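Local atomic coordinates of esterase LipW (Mycobacterium marinum, PDB entry 3QH4), a protein that probably acts as a hydrolase of ester substrates, a mycobacterial esterase of the alpha/beta hydrolase class with strict substrate selectivity. Residues Val73-Tyr78 and Leu143-Gly148. Numbering follows the deposited sequence.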
loop_
_atom_site.group_PDB
_atom_site.type_symbol
_atom_site.label_atom_id
_atom_site.label_comp_id
_atom_site.label_asym_id
_atom_site.label_seq_id
_atom_site.Cartn_x
_atom_site.Cartn_y
_atom_site.Cartn_z
ATOM N N VAL A 73 17.791 4.731 -2.550
ATOM C CA VAL A 73 16.545 4.140 -2.128
ATOM C C VAL A 73 16.566 2.747 -2.775
ATOM O O VAL A 73 16.605 2.666 -3.992
ATOM C CB VAL A 73 15.354 4.982 -2.663
ATOM C CG1 VAL A 73 14.022 4.264 -2.375
ATOM C CG2 VAL A 73 15.385 6.409 -2.040
ATOM N N PRO A 74 16.590 1.664 -1.971
ATOM C CA PRO A 74 16.529 0.314 -2.566
ATOM C C PRO A 74 15.160 0.062 -3.186
ATOM O O PRO A 74 14.156 0.630 -2.741
ATOM C CB PRO A 74 16.729 -0.630 -1.384
ATOM C CG PRO A 74 17.375 0.239 -0.304
ATOM C CD PRO A 74 16.754 1.610 -0.512
ATOM N N VAL A 75 15.165 -0.740 -4.237
ATOM C CA VAL A 75 13.942 -1.138 -4.918
ATOM C C VAL A 75 13.999 -2.625 -5.205
ATOM O O VAL A 75 15.086 -3.228 -5.269
ATOM C CB VAL A 75 13.690 -0.347 -6.235
ATOM C CG1 VAL A 75 13.373 1.146 -5.942
ATOM C CG2 VAL A 75 14.874 -0.500 -7.219
ATOM N N ARG A 76 12.824 -3.227 -5.344
ATOM C CA ARG A 76 12.731 -4.590 -5.865
ATOM C C ARG A 76 11.921 -4.538 -7.148
ATOM O O ARG A 76 10.817 -4.001 -7.178
ATOM C CB ARG A 76 12.092 -5.540 -4.848
ATOM C CG ARG A 76 11.995 -6.996 -5.377
ATOM C CD ARG A 76 11.800 -7.988 -4.240
ATOM N NE ARG A 76 12.958 -8.017 -3.338
ATOM C CZ ARG A 76 12.946 -8.526 -2.111
ATOM N NH1 ARG A 76 11.831 -9.056 -1.592
ATOM N NH2 ARG A 76 14.079 -8.507 -1.391
ATOM N N ILE A 77 12.479 -5.106 -8.209
ATOM C CA ILE A 77 11.819 -5.033 -9.501
ATOM C C ILE A 77 11.290 -6.412 -9.876
ATOM O O ILE A 77 12.056 -7.391 -9.913
ATOM C CB ILE A 77 12.761 -4.481 -10.590
ATOM C CG1 ILE A 77 13.376 -3.153 -10.129
ATOM C CG2 ILE A 77 11.995 -4.262 -11.917
ATOM C CD1 ILE A 77 14.490 -2.641 -11.040
ATOM N N TYR A 78 9.991 -6.456 -10.177
ATOM C CA TYR A 78 9.300 -7.689 -10.561
ATOM C C TYR A 78 8.949 -7.578 -12.025
ATOM O O TYR A 78 8.414 -6.557 -12.447
ATOM C CB TYR A 78 8.008 -7.839 -9.736
ATOM C CG TYR A 78 8.198 -7.845 -8.239
ATOM C CD1 TYR A 78 8.420 -6.654 -7.537
ATOM C CD2 TYR A 78 8.109 -9.034 -7.521
ATOM C CE1 TYR A 78 8.566 -6.660 -6.165
ATOM C CE2 TYR A 78 8.246 -9.064 -6.150
ATOM C CZ TYR A 78 8.476 -7.866 -5.480
ATOM O OH TYR A 78 8.603 -7.895 -4.133
ATOM N N LEU A 143 9.811 6.831 -8.609
ATOM C CA LEU A 143 8.965 7.046 -9.788
ATOM C C LEU A 143 9.716 7.822 -10.897
ATOM O O LEU A 143 9.631 7.458 -12.070
ATOM C CB LEU A 143 7.666 7.766 -9.417
ATOM C CG LEU A 143 6.696 7.915 -10.613
ATOM C CD1 LEU A 143 5.285 7.710 -10.073
ATOM C CD2 LEU A 143 6.862 9.267 -11.266
ATOM N N THR A 144 10.438 8.879 -10.524
ATOM C CA THR A 144 11.229 9.664 -11.504
ATOM C C THR A 144 12.273 8.789 -12.208
ATOM O O THR A 144 12.483 8.899 -13.426
ATOM C CB THR A 144 11.898 10.887 -10.799
ATOM O OG1 THR A 144 10.864 11.718 -10.270
ATOM C CG2 THR A 144 12.758 11.716 -11.794
ATOM N N TRP A 145 12.907 7.914 -11.433
ATOM C CA TRP A 145 13.940 7.014 -11.929
ATOM C C TRP A 145 13.358 5.968 -12.886
ATOM O O TRP A 145 13.960 5.660 -13.928
ATOM C CB TRP A 145 14.610 6.364 -10.726
ATOM C CG TRP A 145 15.629 5.315 -10.998
ATOM C CD1 TRP A 145 16.978 5.507 -11.185
ATOM C CD2 TRP A 145 15.419 3.894 -11.022
ATOM N NE1 TRP A 145 17.609 4.297 -11.346
ATOM C CE2 TRP A 145 16.687 3.291 -11.236
ATOM C CE3 TRP A 145 14.293 3.068 -10.861
ATOM C CZ2 TRP A 145 16.852 1.910 -11.321
ATOM C CZ3 TRP A 145 14.457 1.710 -10.941
ATOM C CH2 TRP A 145 15.726 1.134 -11.161
ATOM N N VAL A 146 12.170 5.453 -12.561
ATOM C CA VAL A 146 11.470 4.502 -13.412
ATOM C C VAL A 146 11.215 5.116 -14.781
ATOM O O VAL A 146 11.473 4.491 -15.806
ATOM C CB VAL A 146 10.141 4.036 -12.736
ATOM C CG1 VAL A 146 9.207 3.367 -13.712
ATOM C CG2 VAL A 146 10.483 3.135 -11.547
ATOM N N VAL A 147 10.740 6.354 -14.792
ATOM C CA VAL A 147 10.393 6.994 -16.046
ATOM C C VAL A 147 11.672 7.423 -16.774
ATOM O O VAL A 147 11.809 7.180 -17.979
ATOM C CB VAL A 147 9.442 8.185 -15.796
ATOM C CG1 VAL A 147 9.243 9.021 -17.077
ATOM C CG2 VAL A 147 8.093 7.693 -15.249
ATOM N N GLY A 148 12.630 7.994 -16.041
ATOM C CA GLY A 148 13.847 8.536 -16.672
ATOM C C GLY A 148 14.680 7.433 -17.290
ATOM O O GLY A 148 15.420 7.657 -18.280
#
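W145 reaches out from its helix to touch V75 and I77, two residues on the same face of a strand. The backbones stay well apart, the nearest CA atoms across the contact, those of I77 and V146, lying 10.3 Å from each other, so a long side chain is needed to span the gap. From CB, which meets nothing on the strand, the side chain heads straight out: CG is anti to the backbone N (chi1 175°) and the indole plane stands roughly perpendicular to the plane through CA, CB and CG (chi2 89°). CG, CD1 and NE1 belong to the part of the indole nearer the helix, whereas the six-membered ring lies nearest the strand. At the far end of the indole, CZ3 of W145 lies 4.3 Å from CG2 of V75, which comes in obliquely to the ring. Next along the rim, CH2 of W145 lies 4.0 Å from CD1 of I77, with this methyl in the ring plane and against the edge. The contact is small and wholly apolar, with no hydrogen bond between the segments. Both V75 and I77 are beta-branched, apolar residues at home in a strand; V75 ends at CG2, one bond from CB, whereas I77, its CG1 anti to the carbonyl carbon and its chain extended beyond (chi2 171°), has the extra CD1 that reaches the edge of the indole coming from the opposite direction.

Strand 72-79 runs between strands 59-66 and 118-122, antiparallel to both, near one margin of the mixed sheet of an alpha/beta hydrolase. W145 also touches V65 of the edge strand 59-66, so the indole bridges helix 134-148 to two strands. That helix lies on the connection from strand 118-122 to strand 160-165, while on the other face of the sheet R76 and Y78 lean on helix 105-115, leaving strand 72-79 sandwiched between helices.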